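PDB 1IOO: ribonuclease S-F11, which cleaves RNA as a secreted stylar glycoprotein of the RNase T2 family and is associated with gametophytic self-incompatibility in Nicotiana alata. Local coordinates for residues F2-V8 with G33-V39; K49-S53 with Q87-H91; T133-I137 with C186-V192. All blocks are in the same frame, centred on the assembly; numbering follows the deposited sequence.

Contact 1. Residues F2-V8 with G33-V39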
loop_
_atom_site.group_PDB
_atom_site.type_symbol
_atom_site.label_atom_id
_atom_site.label_comp_id
_atom_site.label_asym_id
_atom_site.label_seq_id
_atom_site.Cartn_x
_atom_site.Cartn_y
_atom_site.Cartn_z
ATOM N N PHE A 2 15.742 7.355 8.425
ATOM C CA PHE A 2 15.495 6.107 7.723
ATOM C C PHE A 2 16.028 6.171 6.293
ATOM O O PHE A 2 16.385 7.243 5.802
ATOM C CB PHE A 2 14.001 5.771 7.759
ATOM C CG PHE A 2 13.127 6.814 7.138
ATOM C CD1 PHE A 2 12.626 6.634 5.855
ATOM C CD2 PHE A 2 12.801 7.976 7.830
ATOM C CE1 PHE A 2 11.813 7.592 5.268
ATOM C CE2 PHE A 2 11.988 8.945 7.249
ATOM C CZ PHE A 2 11.492 8.750 5.962
ATOM N N GLU A 3 16.066 5.024 5.624
ATOM C CA GLU A 3 16.635 4.941 4.284
ATOM C C GLU A 3 15.618 5.226 3.178
ATOM O O GLU A 3 15.966 5.845 2.174
ATOM C CB GLU A 3 17.265 3.563 4.079
ATOM C CG GLU A 3 18.331 3.233 5.118
ATOM C CD GLU A 3 19.018 1.909 4.860
ATOM O OE1 GLU A 3 18.314 0.898 4.668
ATOM O OE2 GLU A 3 20.268 1.880 4.855
ATOM N N TYR A 4 14.378 4.778 3.339
ATOM C CA TYR A 4 13.391 4.998 2.283
ATOM C C TYR A 4 11.961 4.933 2.796
ATOM O O TYR A 4 11.700 4.520 3.926
ATOM C CB TYR A 4 13.572 3.940 1.184
ATOM C CG TYR A 4 13.298 2.519 1.644
ATOM C CD1 TYR A 4 12.026 1.955 1.526
ATOM C CD2 TYR A 4 14.300 1.751 2.241
ATOM C CE1 TYR A 4 11.761 0.667 1.992
ATOM C CE2 TYR A 4 14.046 0.465 2.712
ATOM C CZ TYR A 4 12.780 -0.072 2.589
ATOM O OH TYR A 4 12.524 -1.331 3.082
ATOM N N LEU A 5 11.040 5.372 1.947
ATOM C CA LEU A 5 9.615 5.307 2.226
ATOM C C LEU A 5 8.971 4.309 1.289
ATOM O O LEU A 5 9.214 4.348 0.083
ATOM C CB LEU A 5 8.939 6.657 1.977
ATOM C CG LEU A 5 9.060 7.811 2.960
ATOM C CD1 LEU A 5 8.415 9.041 2.336
ATOM C CD2 LEU A 5 8.368 7.453 4.269
ATOM N N GLN A 6 8.175 3.397 1.827
ATOM C CA GLN A 6 7.503 2.439 0.978
ATOM C C GLN A 6 6.004 2.667 0.968
ATOM O O GLN A 6 5.338 2.536 1.996
ATOM C CB GLN A 6 7.783 0.994 1.418
ATOM C CG GLN A 6 7.076 -0.004 0.501
ATOM C CD GLN A 6 7.263 -1.451 0.894
ATOM O OE1 GLN A 6 6.779 -2.351 0.207
ATOM N NE2 GLN A 6 7.959 -1.688 2.000
ATOM N N LEU A 7 5.481 3.075 -0.182
ATOM C CA LEU A 7 4.046 3.204 -0.329
ATOM C C LEU A 7 3.470 1.836 -0.637
ATOM O O LEU A 7 3.842 1.213 -1.636
ATOM C CB LEU A 7 3.693 4.176 -1.464
ATOM C CG LEU A 7 2.190 4.314 -1.752
ATOM C CD1 LEU A 7 1.517 5.109 -0.641
ATOM C CD2 LEU A 7 1.985 5.003 -3.094
ATOM N N VAL A 8 2.617 1.335 0.247
ATOM C CA VAL A 8 2.024 0.026 0.051
ATOM C C VAL A 8 0.590 0.147 -0.405
ATOM O O VAL A 8 -0.258 0.682 0.313
ATOM C CB VAL A 8 2.073 -0.815 1.339
ATOM C CG1 VAL A 8 1.493 -2.205 1.078
ATOM C CG2 VAL A 8 3.510 -0.911 1.832
ATOM N N GLY A 33 -0.587 1.419 3.515
ATOM C CA GLY A 33 0.314 2.135 4.389
ATOM C C GLY A 33 1.426 2.870 3.668
ATOM O O GLY A 33 1.605 2.775 2.451
ATOM N N LEU A 34 2.137 3.670 4.453
ATOM C CA LEU A 34 3.310 4.405 4.014
ATOM C C LEU A 34 4.380 4.184 5.055
ATOM O O LEU A 34 4.352 4.798 6.123
ATOM C CB LEU A 34 2.977 5.896 3.862
ATOM C CG LEU A 34 4.085 6.805 3.319
ATOM C CD1 LEU A 34 4.571 6.294 1.968
ATOM C CD2 LEU A 34 3.567 8.233 3.198
ATOM N N TRP A 35 5.309 3.281 4.762
ATOM C CA TRP A 35 6.249 2.837 5.785
ATOM C C TRP A 35 7.673 3.358 5.640
ATOM O O TRP A 35 8.377 3.041 4.678
ATOM C CB TRP A 35 6.304 1.300 5.804
ATOM C CG TRP A 35 4.968 0.627 5.914
ATOM C CD1 TRP A 35 3.819 1.159 6.420
ATOM C CD2 TRP A 35 4.654 -0.719 5.541
ATOM N NE1 TRP A 35 2.807 0.227 6.387
ATOM C CE2 TRP A 35 3.294 -0.933 5.849
ATOM C CE3 TRP A 35 5.391 -1.766 4.974
ATOM C CZ2 TRP A 35 2.653 -2.154 5.609
ATOM C CZ3 TRP A 35 4.751 -2.983 4.735
ATOM C CH2 TRP A 35 3.398 -3.161 5.054
ATOM N N PRO A 36 8.117 4.178 6.605
ATOM C CA PRO A 36 9.497 4.651 6.527
ATOM C C PRO A 36 10.274 3.394 6.906
ATOM O O PRO A 36 9.840 2.656 7.794
ATOM C CB PRO A 36 9.572 5.696 7.639
ATOM C CG PRO A 36 8.172 6.187 7.756
ATOM C CD PRO A 36 7.359 4.923 7.625
ATOM N N ASP A 37 11.395 3.113 6.255
ATOM C CA ASP A 37 12.072 1.875 6.596
ATOM C C ASP A 37 13.549 1.897 6.278
ATOM O O ASP A 37 14.094 2.868 5.747
ATOM C CB ASP A 37 11.430 0.708 5.831
ATOM C CG ASP A 37 11.224 -0.526 6.694
ATOM O OD1 ASP A 37 12.043 -0.770 7.603
ATOM O OD2 ASP A 37 10.243 -1.264 6.450
ATOM N N ASN A 38 14.186 0.794 6.651
ATOM C CA ASN A 38 15.584 0.531 6.388
ATOM C C ASN A 38 15.706 -0.836 5.732
ATOM O O ASN A 38 14.862 -1.706 5.955
ATOM C CB ASN A 38 16.388 0.537 7.692
ATOM C CG ASN A 38 16.395 1.891 8.370
ATOM O OD1 ASN A 38 16.705 2.910 7.752
ATOM N ND2 ASN A 38 16.060 1.907 9.656
ATOM N N VAL A 39 16.731 -1.030 4.914
ATOM C CA VAL A 39 16.912 -2.305 4.235
ATOM C C VAL A 39 17.247 -3.417 5.227
ATOM O O VAL A 39 16.697 -4.516 5.150
ATOM C CB VAL A 39 18.034 -2.216 3.181
ATOM C CG1 VAL A 39 18.127 -3.525 2.407
ATOM C CG2 VAL A 39 17.761 -1.058 2.235
#
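In the central antiparallel sheet of this RNase T2 fold, Tyr4-Val8 pairs with Gly33-Asp37, and a classic beta bulge closes the pairing where Glu3 and Tyr4 both face Asp37. The segment axes approach to 4.5 Å at 159°. Tyr4-Asp37, Gln6-Trp35 and Val8-Gly33 are hydrogen-bonded pairs, whereas Leu5-Pro36 and Leu7-Leu34 are non-hydrogen-bonded, which suits a proline lacking N-H. At the bulge, Asp37 O accepts from Glu3 N (2.9 Å) and Tyr4 N (3.1 Å), the two donors arriving from opposite faces of its carbonyl plane. Beyond it Val39 N points almost straight at Glu3 OE1, but the modelled 2.5 Å is too short for its length to be trusted.

Two CH-pi contacts mark the two faces of the sheet. Pro36 CB sits over the middle of the Phe2 ring, 3.6 Å from its centroid; a chi1 of 59°, which places CG between the backbone N and the carbonyl carbon, folds that ring across the proline. On the face bearing Gln6 and Val8, Val8 CG2 lies over the six-membered ring of Trp35, 3.6 Å from its centroid. Gln6 runs alongside the same indole with its amide plane turned 75° from it; its OE1 is engaged by Lys152. Leu5, Leu7 and Leu34, on the proline's face, pack against helix 101-113.

Asp37 CB lies 3.6 Å from Tyr4 CZ, and Asp37 OD1 accepts Asn38 N besides pairing with Arg42. The Trp35 indole lies between Val8 CG2 on one face and, on the other, the stacked imidazole of His91, the proton acceptor of the active site. An aliphatic contact from the sheet thus limits how far the indole can move away from that imidazole.

Contact 2. Residues K49-S53 with Q87-H91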
loop_
_atom_site.group_PDB
_atom_site.type_symbol
_atom_site.label_atom_id
_atom_site.label_comp_id
_atom_site.label_asym_id
_atom_site.label_seq_id
_atom_site.Cartn_x
_atom_site.Cartn_y
_atom_site.Cartn_z
ATOM N N LYS A 49 5.900 8.044 20.753
ATOM C CA LYS A 49 4.629 7.790 20.099
ATOM C C LYS A 49 3.919 9.108 19.820
ATOM O O LYS A 49 3.693 9.903 20.733
ATOM C CB LYS A 49 3.760 6.905 20.993
ATOM C CG LYS A 49 4.363 5.535 21.251
ATOM C CD LYS A 49 3.888 4.932 22.564
ATOM C CE LYS A 49 2.376 4.855 22.641
ATOM N NZ LYS A 49 1.937 4.121 23.862
ATOM N N PRO A 50 3.581 9.367 18.551
ATOM C CA PRO A 50 2.904 10.602 18.146
ATOM C C PRO A 50 1.402 10.597 18.426
ATOM O O PRO A 50 0.706 9.629 18.120
ATOM C CB PRO A 50 3.207 10.672 16.659
ATOM C CG PRO A 50 3.124 9.223 16.264
ATOM C CD PRO A 50 3.866 8.517 17.379
ATOM N N THR A 51 0.906 11.686 19.003
ATOM C CA THR A 51 -0.518 11.797 19.291
ATOM C C THR A 51 -1.320 11.865 18.001
ATOM O O THR A 51 -0.948 12.569 17.065
ATOM C CB THR A 51 -0.846 13.043 20.143
ATOM O OG1 THR A 51 -0.215 14.200 19.577
ATOM C CG2 THR A 51 -0.386 12.842 21.577
ATOM N N TYR A 52 -2.411 11.111 17.949
ATOM C CA TYR A 52 -3.253 11.088 16.764
ATOM C C TYR A 52 -4.494 11.939 16.960
ATOM O O TYR A 52 -5.197 11.808 17.961
ATOM C CB TYR A 52 -3.689 9.656 16.443
ATOM C CG TYR A 52 -4.527 9.526 15.179
ATOM C CD1 TYR A 52 -3.924 9.416 13.924
ATOM C CD2 TYR A 52 -5.919 9.528 15.240
ATOM C CE1 TYR A 52 -4.689 9.307 12.765
ATOM C CE2 TYR A 52 -6.692 9.420 14.088
ATOM C CZ TYR A 52 -6.071 9.309 12.858
ATOM O OH TYR A 52 -6.830 9.201 11.720
ATOM N N SER A 53 -4.738 12.831 16.007
ATOM C CA SER A 53 -5.923 13.668 16.009
ATOM C C SER A 53 -6.890 13.174 14.950
ATOM O O SER A 53 -6.477 12.834 13.845
ATOM C CB SER A 53 -5.545 15.120 15.724
ATOM O OG SER A 53 -4.644 15.595 16.707
ATOM N N GLN A 87 -1.734 2.833 11.877
ATOM C CA GLN A 87 -0.674 3.032 10.898
ATOM C C GLN A 87 0.179 4.245 11.241
ATOM O O GLN A 87 1.394 4.233 11.040
ATOM C CB GLN A 87 -1.271 3.180 9.492
ATOM C CG GLN A 87 -1.879 1.881 8.955
ATOM C CD GLN A 87 -0.845 0.780 8.740
ATOM O OE1 GLN A 87 -1.128 -0.397 8.959
ATOM N NE2 GLN A 87 0.347 1.155 8.293
ATOM N N TYR A 88 -0.453 5.290 11.764
ATOM C CA TYR A 88 0.280 6.499 12.132
ATOM C C TYR A 88 1.223 6.243 13.306
ATOM O O TYR A 88 2.376 6.667 13.291
ATOM C CB TYR A 88 -0.680 7.632 12.496
ATOM C CG TYR A 88 0.038 8.927 12.797
ATOM C CD1 TYR A 88 0.848 9.523 11.833
ATOM C CD2 TYR A 88 -0.080 9.548 14.041
ATOM C CE1 TYR A 88 1.528 10.704 12.092
ATOM C CE2 TYR A 88 0.600 10.735 14.316
ATOM C CZ TYR A 88 1.401 11.306 13.332
ATOM O OH TYR A 88 2.071 12.485 13.578
ATOM N N ILE A 89 0.728 5.553 14.326
ATOM C CA ILE A 89 1.540 5.276 15.502
ATOM C C ILE A 89 2.655 4.277 15.202
ATOM O O ILE A 89 3.784 4.441 15.665
ATOM C CB ILE A 89 0.661 4.763 16.660
ATOM C CG1 ILE A 89 -0.243 5.903 17.132
ATOM C CG2 ILE A 89 1.524 4.250 17.806
ATOM C CD1 ILE A 89 -1.252 5.505 18.154
ATOM N N LYS A 90 2.353 3.260 14.405
ATOM C CA LYS A 90 3.345 2.233 14.105
ATOM C C LYS A 90 4.360 2.678 13.046
ATOM O O LYS A 90 5.545 2.360 13.154
ATOM C CB LYS A 90 2.648 0.952 13.634
ATOM C CG LYS A 90 3.599 -0.210 13.384
ATOM C CD LYS A 90 2.841 -1.472 12.998
ATOM C CE LYS A 90 3.785 -2.651 12.838
ATOM N NZ LYS A 90 3.044 -3.908 12.539
ATOM N N HIS A 91 3.911 3.409 12.031
ATOM C CA HIS A 91 4.810 3.798 10.945
ATOM C C HIS A 91 5.030 5.300 10.860
ATOM O O HIS A 91 6.156 5.751 10.647
ATOM C CB HIS A 91 4.271 3.239 9.628
ATOM C CG HIS A 91 4.329 1.746 9.559
ATOM N ND1 HIS A 91 5.522 1.055 9.501
ATOM C CD2 HIS A 91 3.352 0.808 9.593
ATOM C CE1 HIS A 91 5.276 -0.243 9.504
ATOM N NE2 HIS A 91 3.968 -0.420 9.561
HETATM O O HOH W 1 1.523 13.938 15.627
#
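The irregular segment 49-53 passes one side of the helical turn 87-91 with no direct hydrogen bond between them, and the nearest CA pair, Tyr52 and Tyr88, is 7.4 Å apart. The helix widens here into a pi-type turn at 88-91, yet it keeps the bond from His91 N to Gln87 O at 2.8 Å.

Tyr88 carries most of the contact. Its CG is anti to the backbone N (chi1 -176°), which sends the phenol from the helix toward the loop. Pro50 slides past it in the opposite direction, and both Pro50 CB and Pro50 CG come within 3.5 Å of Tyr88 CE2. On another part of the same ring, Tyr88 CD2 lies 3.8 Å from Tyr52 CD1, approaching the Tyr52 ring at its edge and near its plane. Tyr52 is itself held by a hydrogen bond from its hydroxyl to Gln81 and by an edge-to-face contact with Tyr54. Beside this group, Ile89 CG1 reaches Pro50 O at 4.0 Å, a looser contact.

The polar link is made by one water, which lies in the plane of the Tyr88 ring. It is 2.6 Å from Tyr88 OH and donates to Thr51 O at 3.2 Å. That carbonyl oxygen also lies at the ring edge, 3.6 Å from Tyr88 CE2.

His91 is the proton acceptor; Gln87 (active site) and Lys90 (RNA binding) are assigned by similarity. Since Tyr88 points toward the loop and Lys90 away, the loop packs on the Tyr88 side by carbon contacts and one solvent bridge, while His91 stacks on Trp35.

Contact 3. Residues T133-I137 with C186-V192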
loop_
_atom_site.group_PDB
_atom_site.type_symbol
_atom_site.label_atom_id
_atom_site.label_comp_id
_atom_site.label_asym_id
_atom_site.label_seq_id
_atom_site.Cartn_x
_atom_site.Cartn_y
_atom_site.Cartn_z
ATOM N N THR A 133 2.745 -14.081 -15.104
ATOM C CA THR A 133 4.029 -14.344 -14.486
ATOM C C THR A 133 4.441 -13.182 -13.605
ATOM O O THR A 133 4.051 -12.037 -13.842
ATOM C CB THR A 133 5.154 -14.577 -15.525
ATOM O OG1 THR A 133 5.369 -13.387 -16.295
ATOM C CG2 THR A 133 4.794 -15.728 -16.450
ATOM N N PHE A 134 5.214 -13.481 -12.573
ATOM C CA PHE A 134 5.699 -12.449 -11.680
ATOM C C PHE A 134 6.461 -11.381 -12.455
ATOM O O PHE A 134 6.265 -10.184 -12.237
ATOM C CB PHE A 134 6.625 -13.061 -10.627
ATOM C CG PHE A 134 7.330 -12.046 -9.782
ATOM C CD1 PHE A 134 6.751 -11.567 -8.613
ATOM C CD2 PHE A 134 8.567 -11.547 -10.175
ATOM C CE1 PHE A 134 7.396 -10.605 -7.849
ATOM C CE2 PHE A 134 9.219 -10.583 -9.416
ATOM C CZ PHE A 134 8.632 -10.112 -8.252
ATOM N N GLN A 135 7.315 -11.824 -13.376
ATOM C CA GLN A 135 8.147 -10.915 -14.153
ATOM C C GLN A 135 7.315 -9.944 -14.979
ATOM O O GLN A 135 7.660 -8.767 -15.091
ATOM C CB GLN A 135 9.085 -11.700 -15.074
ATOM C CG GLN A 135 10.226 -10.860 -15.623
ATOM C CD GLN A 135 11.127 -10.325 -14.526
ATOM O OE1 GLN A 135 11.594 -11.080 -13.671
ATOM N NE2 GLN A 135 11.381 -9.020 -14.545
ATOM N N ASP A 136 6.231 -10.432 -15.577
ATOM C CA ASP A 136 5.373 -9.563 -16.379
ATOM C C ASP A 136 4.731 -8.481 -15.515
ATOM O O ASP A 136 4.659 -7.319 -15.910
ATOM C CB ASP A 136 4.297 -10.376 -17.102
ATOM C CG ASP A 136 4.839 -11.102 -18.326
ATOM O OD1 ASP A 136 6.010 -10.867 -18.688
ATOM O OD2 ASP A 136 4.091 -11.897 -18.931
ATOM N N ILE A 137 4.264 -8.868 -14.332
ATOM C CA ILE A 137 3.678 -7.907 -13.409
ATOM C C ILE A 137 4.737 -6.903 -12.951
ATOM O O ILE A 137 4.524 -5.691 -12.997
ATOM C CB ILE A 137 3.078 -8.624 -12.172
ATOM C CG1 ILE A 137 1.898 -9.492 -12.608
ATOM C CG2 ILE A 137 2.617 -7.597 -11.134
ATOM C CD1 ILE A 137 1.406 -10.442 -11.531
ATOM N N CYS A 186 6.254 -14.176 -3.692
ATOM C CA CYS A 186 5.537 -14.787 -4.801
ATOM C C CYS A 186 6.257 -16.013 -5.328
ATOM O O CYS A 186 7.447 -15.958 -5.643
ATOM C CB CYS A 186 5.389 -13.810 -5.970
ATOM S SG CYS A 186 4.477 -12.277 -5.620
ATOM N N ASP A 187 5.528 -17.119 -5.425
ATOM C CA ASP A 187 6.075 -18.339 -5.991
ATOM C C ASP A 187 6.221 -18.165 -7.497
ATOM O O ASP A 187 5.241 -18.265 -8.239
ATOM C CB ASP A 187 5.138 -19.512 -5.699
ATOM C CG ASP A 187 5.770 -20.853 -6.004
ATOM O OD1 ASP A 187 6.647 -20.908 -6.893
ATOM O OD2 ASP A 187 5.380 -21.851 -5.362
ATOM N N LYS A 188 7.441 -17.888 -7.945
ATOM C CA LYS A 188 7.694 -17.619 -9.358
ATOM C C LYS A 188 7.701 -18.882 -10.217
ATOM O O LYS A 188 7.886 -18.800 -11.432
ATOM C CB LYS A 188 9.008 -16.855 -9.510
ATOM C CG LYS A 188 9.003 -15.550 -8.725
ATOM C CD LYS A 188 10.286 -14.769 -8.898
ATOM C CE LYS A 188 10.308 -13.567 -7.972
ATOM N NZ LYS A 188 11.610 -12.854 -8.045
ATOM N N THR A 189 7.502 -20.041 -9.598
ATOM C CA THR A 189 7.455 -21.292 -10.354
ATOM C C THR A 189 6.077 -21.481 -10.969
ATOM O O THR A 189 5.819 -22.460 -11.670
ATOM C CB THR A 189 7.766 -22.524 -9.467
ATOM O OG1 THR A 189 6.682 -22.751 -8.555
ATOM C CG2 THR A 189 9.050 -22.305 -8.683
ATOM N N ALA A 190 5.194 -20.527 -10.696
ATOM C CA ALA A 190 3.835 -20.559 -11.207
ATOM C C ALA A 190 3.319 -19.150 -11.442
ATOM O O ALA A 190 3.860 -18.186 -10.901
ATOM C CB ALA A 190 2.929 -21.284 -10.223
ATOM N N LYS A 191 2.275 -19.030 -12.251
ATOM C CA LYS A 191 1.702 -17.727 -12.533
ATOM C C LYS A 191 1.031 -17.142 -11.295
ATOM O O LYS A 191 0.733 -17.857 -10.333
ATOM C CB LYS A 191 0.707 -17.818 -13.693
ATOM C CG LYS A 191 1.368 -18.133 -15.035
ATOM C CD LYS A 191 0.429 -17.867 -16.198
ATOM C CE LYS A 191 1.130 -18.066 -17.534
ATOM N NZ LYS A 191 0.264 -17.636 -18.674
ATOM N N VAL A 192 0.808 -15.834 -11.325
ATOM C CA VAL A 192 0.188 -15.121 -10.222
ATOM C C VAL A 192 -1.213 -14.653 -10.595
ATOM O O VAL A 192 -1.413 -14.007 -11.624
ATOM C CB VAL A 192 1.038 -13.887 -9.835
ATOM C CG1 VAL A 192 0.388 -13.131 -8.687
ATOM C CG2 VAL A 192 2.437 -14.332 -9.454
HETATM O O HOH W 2 5.527 -16.241 -11.766
#
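Pi contacts dominate: with CG anti to the backbone N (chi1 172°), the Phe134 ring reaches out to Lys188 and Cys186. The extended lysine chain crosses the ring obliquely, with Lys188 CE 3.6 Å from the Phe134 centroid and 17° off the ring normal, a CH-pi contact over the face. Lys188 NZ makes an off-centre cation-pi contact, 4.2 Å from that centroid and 34° off the normal. At the ring's edge, Cys186 SG forms a sulfur-aromatic contact, 5.0 Å from the Phe134 centroid; Cys186 CB touches Phe134 CD1 at 3.7 Å.

This sulfur is half of the Cys153-Cys186 disulfide, which joins the C-terminal loop to strand 150-154. Thr133 is the N-cap of helix 134-145, its OG1 accepting Asp136 N, while the facing loop makes a type I turn from Asp187 to Ala190, with an Asx turn in which Asp187 OD1 accepts Thr189 N.

Apolar packing continues one turn on, where Ile137 CD1 meets Val192 CB at 3.9 Å, the side chains crossing at about a right angle. Polar contact passes through water: one molecule accepts Phe134 N at 2.9 Å and donates to Ala190 O at 2.7 Å, with a weak bond to Lys188 O.

Contact 1 is buried and relies on backbone pairing, contact 2 lies at the surface, and contact 3 is partly buried. The latter two lack direct hydrogen bonds across their segments and each uses a bridging water, with aromatic packing as the main cohesion: a tyrosine among proline and tyrosine in contact 2, a phenylalanine under a lysine in contact 3. Contacts 1 and 2 touch where Trp35 CD1 and His91 CD2 come within 3.2 Å, so strand 30-37 and helix 82-92 meet at the active site. Contact 3 lies away from it, on the opposite side of the chain's centre from contact 2, their centres 35 Å apart.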